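Local coordinates for protein type II restriction enzyme AgeI (PDB 5DWA) that recognises the double-stranded DNA sequence 5'-ACCGGT-3' and cleaves it after the first A, leaving fragments with 5'-phosphate ends, at residues Ile47-Phe51 against Leu66-Leu71; Ser235-Tyr240 against Glu268-Tyr272. All coordinates share one frame; numbering follows the deposited sequence.

Contact 1: residues Ile47-Phe51 against Leu66-Leu71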
loop_
_atom_site.group_PDB
_atom_site.type_symbol
_atom_site.label_atom_id
_atom_site.label_comp_id
_atom_site.label_asym_id
_atom_site.label_seq_id
_atom_site.Cartn_x
_atom_site.Cartn_y
_atom_site.Cartn_z
ATOM N N ILE A 47 1.754 2.813 21.620
ATOM C CA ILE A 47 2.646 3.598 20.780
ATOM C C ILE A 47 2.225 5.065 20.759
ATOM O O ILE A 47 3.059 5.965 20.873
ATOM C CB ILE A 47 2.677 3.033 19.349
ATOM C CG1 ILE A 47 3.185 1.590 19.343
ATOM C CG2 ILE A 47 3.537 3.898 18.426
ATOM C CD1 ILE A 47 2.789 0.842 18.088
ATOM N N GLY A 48 0.917 5.297 20.643
ATOM C CA GLY A 48 0.385 6.646 20.590
ATOM C C GLY A 48 0.720 7.431 21.838
ATOM O O GLY A 48 1.228 8.557 21.758
ATOM N N GLN A 49 0.448 6.838 22.996
ATOM C CA GLN A 49 0.718 7.521 24.259
ATOM C C GLN A 49 2.216 7.645 24.502
ATOM O O GLN A 49 2.680 8.673 24.991
ATOM C CB GLN A 49 0.032 6.806 25.434
ATOM C CG GLN A 49 -1.500 6.840 25.396
ATOM C CD GLN A 49 -2.084 8.249 25.255
ATOM O OE1 GLN A 49 -1.520 9.229 25.745
ATOM N NE2 GLN A 49 -3.222 8.348 24.574
ATOM N N ALA A 50 2.994 6.624 24.129
ATOM C CA ALA A 50 4.438 6.725 24.266
ATOM C C ALA A 50 5.016 7.846 23.401
ATOM O O ALA A 50 5.997 8.494 23.773
ATOM C CB ALA A 50 5.092 5.405 23.924
ATOM N N PHE A 51 4.416 8.085 22.241
ATOM C CA PHE A 51 4.898 9.156 21.386
ATOM C C PHE A 51 4.636 10.525 22.007
ATOM O O PHE A 51 5.490 11.413 21.968
ATOM C CB PHE A 51 4.256 9.069 19.997
ATOM C CG PHE A 51 4.769 10.099 19.026
ATOM C CD1 PHE A 51 6.126 10.183 18.738
ATOM C CD2 PHE A 51 3.897 10.965 18.379
ATOM C CE1 PHE A 51 6.604 11.125 17.834
ATOM C CE2 PHE A 51 4.363 11.909 17.476
ATOM C CZ PHE A 51 5.720 11.985 17.197
ATOM N N LEU A 66 12.038 10.237 16.815
ATOM C CA LEU A 66 11.592 9.535 18.010
ATOM C C LEU A 66 10.682 8.381 17.622
ATOM O O LEU A 66 10.729 7.308 18.212
ATOM C CB LEU A 66 10.866 10.470 18.973
ATOM C CG LEU A 66 11.720 11.539 19.652
ATOM C CD1 LEU A 66 10.841 12.465 20.467
ATOM C CD2 LEU A 66 12.767 10.876 20.541
ATOM N N TRP A 67 9.839 8.606 16.623
ATOM C CA TRP A 67 8.951 7.549 16.164
ATOM C C TRP A 67 9.735 6.423 15.502
ATOM O O TRP A 67 9.537 5.247 15.806
ATOM C CB TRP A 67 7.929 8.119 15.185
ATOM C CG TRP A 67 6.837 7.198 14.775
ATOM C CD1 TRP A 67 6.867 6.260 13.785
ATOM C CD2 TRP A 67 5.524 7.158 15.332
ATOM N NE1 TRP A 67 5.642 5.629 13.693
ATOM C CE2 TRP A 67 4.804 6.166 14.634
ATOM C CE3 TRP A 67 4.883 7.878 16.349
ATOM C CZ2 TRP A 67 3.463 5.869 14.937
ATOM C CZ3 TRP A 67 3.554 7.592 16.636
ATOM C CH2 TRP A 67 2.857 6.595 15.928
ATOM N N HIS A 68 10.621 6.800 14.582
ATOM C CA HIS A 68 11.273 5.839 13.707
ATOM C C HIS A 68 12.491 5.171 14.323
ATOM O O HIS A 68 12.687 3.973 14.131
ATOM C CB HIS A 68 11.676 6.525 12.395
ATOM C CG HIS A 68 12.342 5.614 11.413
ATOM N ND1 HIS A 68 11.756 4.452 10.960
ATOM C CD2 HIS A 68 13.546 5.695 10.800
ATOM C CE1 HIS A 68 12.574 3.855 10.110
ATOM N NE2 HIS A 68 13.666 4.590 9.996
ATOM N N HIS A 69 13.316 5.937 15.036
ATOM C CA HIS A 69 14.561 5.387 15.577
ATOM C C HIS A 69 14.409 4.885 17.008
ATOM O O HIS A 69 15.250 4.119 17.475
ATOM C CB HIS A 69 15.703 6.420 15.533
ATOM C CG HIS A 69 16.192 6.734 14.153
ATOM N ND1 HIS A 69 16.394 5.768 13.194
ATOM C CD2 HIS A 69 16.539 7.911 13.579
ATOM C CE1 HIS A 69 16.832 6.331 12.085
ATOM N NE2 HIS A 69 16.931 7.634 12.292
ATOM N N VAL A 70 13.353 5.308 17.707
ATOM C CA VAL A 70 13.170 4.879 19.098
ATOM C C VAL A 70 11.980 3.936 19.249
ATOM O O VAL A 70 12.163 2.753 19.511
ATOM C CB VAL A 70 12.995 6.081 20.054
ATOM C CG1 VAL A 70 12.806 5.602 21.503
ATOM C CG2 VAL A 70 14.185 7.013 19.941
ATOM N N LEU A 71 10.764 4.444 19.055
ATOM C CA LEU A 71 9.564 3.633 19.276
ATOM C C LEU A 71 9.494 2.412 18.353
ATOM O O LEU A 71 9.268 1.300 18.811
ATOM C CB LEU A 71 8.294 4.488 19.117
ATOM C CG LEU A 71 8.124 5.665 20.089
ATOM C CD1 LEU A 71 6.761 6.342 19.916
ATOM C CD2 LEU A 71 8.325 5.217 21.543
#
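F51 packs on W67 with its ring and on L71 with its CB. That CB touches both: L71 CD1 lies 3.7 Å from F51 CB, and W67 CZ3 comes equally near. CG is met next, with W67 CE3 3.5 Å from F51 CG. CD1 also feels W67 CE3, and CD2 packs against W67 CZ3 and CE3. At the far rim, CE1 still meets W67 CE3, and L66 CB lies near the ring plane beyond it. F51 CG stands anti to the backbone N (chi1 -177°), which turns one face of the ring toward the W67 edge. The pair is a T-shaped stack: the six-membered edge of W67 points at a face of F51, with the planes at 85°. Two consecutive helices, 43-57 and 63-78, meet here in the helical part of the protein. Their short segments cross at 107°, and the axes come within 11.3 Å. Large side chains fill that distance. The same indole offers a face to I47. I47 CG2 sits over the six-membered ring, 3.7 Å from W67 CH2, in a CH-pi contact. L71 spreads its two methyls along helix 43-57: CD1 reaches I47 and F51, while CD2 lies 4.0 Å from A50 CB. With an alanine at F51, the indole edge of W67 would probably lose the ring face it points at, leaving a gap between the helices. Helix 63-78 has a wider pi-type turn here, with L71 N bonded to L66 O. Behind the contact, W88 and A95 of helix 84-109 each touch both I47 and W67, and F32 of helix 22-36 packs on A50 and L71.

Contact 2: residues Ser235-Tyr240 against Glu268-Tyr272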
loop_
_atom_site.group_PDB
_atom_site.type_symbol
_atom_site.label_atom_id
_atom_site.label_comp_id
_atom_site.label_asym_id
_atom_site.label_seq_id
_atom_site.Cartn_x
_atom_site.Cartn_y
_atom_site.Cartn_z
ATOM N N SER A 235 -5.556 20.476 1.413
ATOM C CA SER A 235 -5.740 21.849 1.876
ATOM C C SER A 235 -4.430 22.411 2.399
ATOM O O SER A 235 -4.115 23.588 2.211
ATOM C CB SER A 235 -6.809 21.921 2.968
ATOM O OG SER A 235 -8.053 21.449 2.497
ATOM N N ALA A 236 -3.683 21.544 3.075
ATOM C CA ALA A 236 -2.402 21.887 3.674
ATOM C C ALA A 236 -1.738 20.607 4.132
ATOM O O ALA A 236 -2.403 19.594 4.308
ATOM C CB ALA A 236 -2.574 22.832 4.838
ATOM N N CYS A 237 -0.421 20.657 4.295
ATOM C CA CYS A 237 0.330 19.519 4.797
ATOM C C CYS A 237 1.154 19.952 5.994
ATOM O O CYS A 237 1.819 20.997 5.964
ATOM C CB CYS A 237 1.230 18.941 3.698
ATOM S SG CYS A 237 2.387 17.642 4.251
ATOM N N PHE A 238 1.088 19.155 7.053
ATOM C CA PHE A 238 1.867 19.407 8.254
ATOM C C PHE A 238 2.767 18.223 8.498
ATOM O O PHE A 238 2.289 17.107 8.640
ATOM C CB PHE A 238 0.947 19.664 9.446
ATOM C CG PHE A 238 0.129 20.904 9.291
ATOM C CD1 PHE A 238 -1.063 20.877 8.581
ATOM C CD2 PHE A 238 0.573 22.111 9.807
ATOM C CE1 PHE A 238 -1.810 22.026 8.416
ATOM C CE2 PHE A 238 -0.164 23.260 9.633
ATOM C CZ PHE A 238 -1.357 23.217 8.938
ATOM N N SER A 239 4.073 18.470 8.496
ATOM C CA SER A 239 5.042 17.419 8.746
ATOM C C SER A 239 5.696 17.627 10.094
ATOM O O SER A 239 5.971 18.760 10.495
ATOM C CB SER A 239 6.106 17.386 7.651
ATOM O OG SER A 239 7.135 16.473 8.011
ATOM N N TYR A 240 5.953 16.524 10.785
ATOM C CA TYR A 240 6.618 16.584 12.079
ATOM C C TYR A 240 7.995 15.952 11.992
ATOM O O TYR A 240 8.574 15.534 12.993
ATOM C CB TYR A 240 5.753 15.919 13.150
ATOM C CG TYR A 240 4.406 16.592 13.237
ATOM C CD1 TYR A 240 3.296 16.062 12.582
ATOM C CD2 TYR A 240 4.259 17.795 13.916
ATOM C CE1 TYR A 240 2.058 16.702 12.638
ATOM C CE2 TYR A 240 3.031 18.440 13.971
ATOM C CZ TYR A 240 1.938 17.883 13.331
ATOM O OH TYR A 240 0.716 18.524 13.372
ATOM N N GLU A 268 1.560 25.916 14.282
ATOM C CA GLU A 268 1.077 26.271 12.952
ATOM C C GLU A 268 -0.192 25.511 12.577
ATOM O O GLU A 268 -1.056 26.052 11.887
ATOM C CB GLU A 268 2.162 26.034 11.907
ATOM C CG GLU A 268 3.277 27.060 11.960
ATOM C CD GLU A 268 4.115 27.064 10.703
ATOM O OE1 GLU A 268 4.773 26.041 10.422
ATOM O OE2 GLU A 268 4.105 28.089 9.989
ATOM N N PHE A 269 -0.312 24.268 13.036
ATOM C CA PHE A 269 -1.496 23.466 12.736
ATOM C C PHE A 269 -2.744 24.026 13.420
ATOM O O PHE A 269 -3.778 24.219 12.771
ATOM C CB PHE A 269 -1.278 22.003 13.139
ATOM C CG PHE A 269 -2.500 21.137 12.967
ATOM C CD1 PHE A 269 -3.013 20.885 11.704
ATOM C CD2 PHE A 269 -3.140 20.582 14.067
ATOM C CE1 PHE A 269 -4.137 20.089 11.539
ATOM C CE2 PHE A 269 -4.268 19.787 13.906
ATOM C CZ PHE A 269 -4.761 19.536 12.638
ATOM N N THR A 270 -2.649 24.303 14.718
ATOM C CA THR A 270 -3.801 24.833 15.444
ATOM C C THR A 270 -4.139 26.246 14.954
ATOM O O THR A 270 -5.310 26.576 14.778
ATOM C CB THR A 270 -3.579 24.836 16.970
ATOM O OG1 THR A 270 -2.514 25.731 17.319
ATOM C CG2 THR A 270 -3.246 23.436 17.450
ATOM N N ASP A 271 -3.116 27.059 14.699
ATOM C CA ASP A 271 -3.337 28.389 14.132
ATOM C C ASP A 271 -4.083 28.284 12.807
ATOM O O ASP A 271 -4.982 29.081 12.515
ATOM C CB ASP A 271 -2.012 29.126 13.928
ATOM C CG ASP A 271 -1.383 29.575 15.232
ATOM O OD1 ASP A 271 -2.087 29.604 16.265
ATOM O OD2 ASP A 271 -0.180 29.909 15.221
ATOM N N TYR A 272 -3.707 27.289 12.010
ATOM C CA TYR A 272 -4.328 27.051 10.715
ATOM C C TYR A 272 -5.803 26.691 10.853
ATOM O O TYR A 272 -6.653 27.282 10.194
ATOM C CB TYR A 272 -3.581 25.943 9.966
ATOM C CG TYR A 272 -4.258 25.491 8.698
ATOM C CD1 TYR A 272 -4.177 26.248 7.533
ATOM C CD2 TYR A 272 -4.974 24.301 8.658
ATOM C CE1 TYR A 272 -4.797 25.837 6.372
ATOM C CE2 TYR A 272 -5.595 23.882 7.502
ATOM C CZ TYR A 272 -5.501 24.650 6.360
ATOM O OH TYR A 272 -6.120 24.237 5.205
HETATM O O HOH W 1 -6.085 25.925 3.174
#
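F238 projects from its strand into the angle between F269 and Y272, and the three rings form an aromatic cluster. The ring pairs differ in kind. F269 turns its edge to a face of F238, a T-shaped stack with centroids 5.1 Å apart and planes at 79°. F269 CD1 is the atom over that face, set toward the rim. With F269 CG anti to the backbone N (chi1 175°), the ring swings out so that its edge meets F238. Y272 meets F238 obliquely, and F238 CZ rests 3.7 Å from Y272 CB.

Two CH-pi contacts add to the ring pairs. F269 CB sits over F238, 4.1 Å from the F238 ring centroid. A236 CB sits over a face of Y272, 3.8 Å from Y272 CZ. The small methyl probably lets the phenol lie close to the strand.

F238 also presses on the helix backbone. Its CE2 comes within 3.4 Å of F269 CA, so the ring is packed tightly against the first turn.

The polar contact is made through water. One water lies in the plane of the Y272 ring, 2.6 Å from Y272 OH, and donates a hydrogen bond to S235 O at 3.2 Å. It ties the phenol to the start of the segment 235-240. Y240 OH touches F269 CB, but its hydrogen bond goes to Y104 OH.

Strand 236-239 belongs to the mixed sheet of this PD-(D/E)XK nuclease and lies between strands 191-196 and 257-259, parallel to both. The C-terminal helix 268-277 packs on one face of that sheet, its segment running at 154° to the strand. Helix 84-109 flanks it, with Y104 meeting F269 and T270.

Both contacts are largely buried, yet they hold different parts of the chain. Contact 1 joins two neighbouring helices, and its nearest atom is about 4 Å from the bound DNA. Contact 2 sets the last helix on the mixed sheet, its nearest atom about 12 Å from the DNA. Their centres are 20 Å apart, on opposite sides of the chain's centre. Each has a T-shaped aromatic pair and at least one CH-pi contact. Contact 1 is otherwise purely aliphatic and aromatic, with all its touching residues buried. Contact 2 runs out to the exposed E268 and includes a water bridge. F262 meets F51 of contact 1 and Y240 of contact 2. Helix 84-109 borders both.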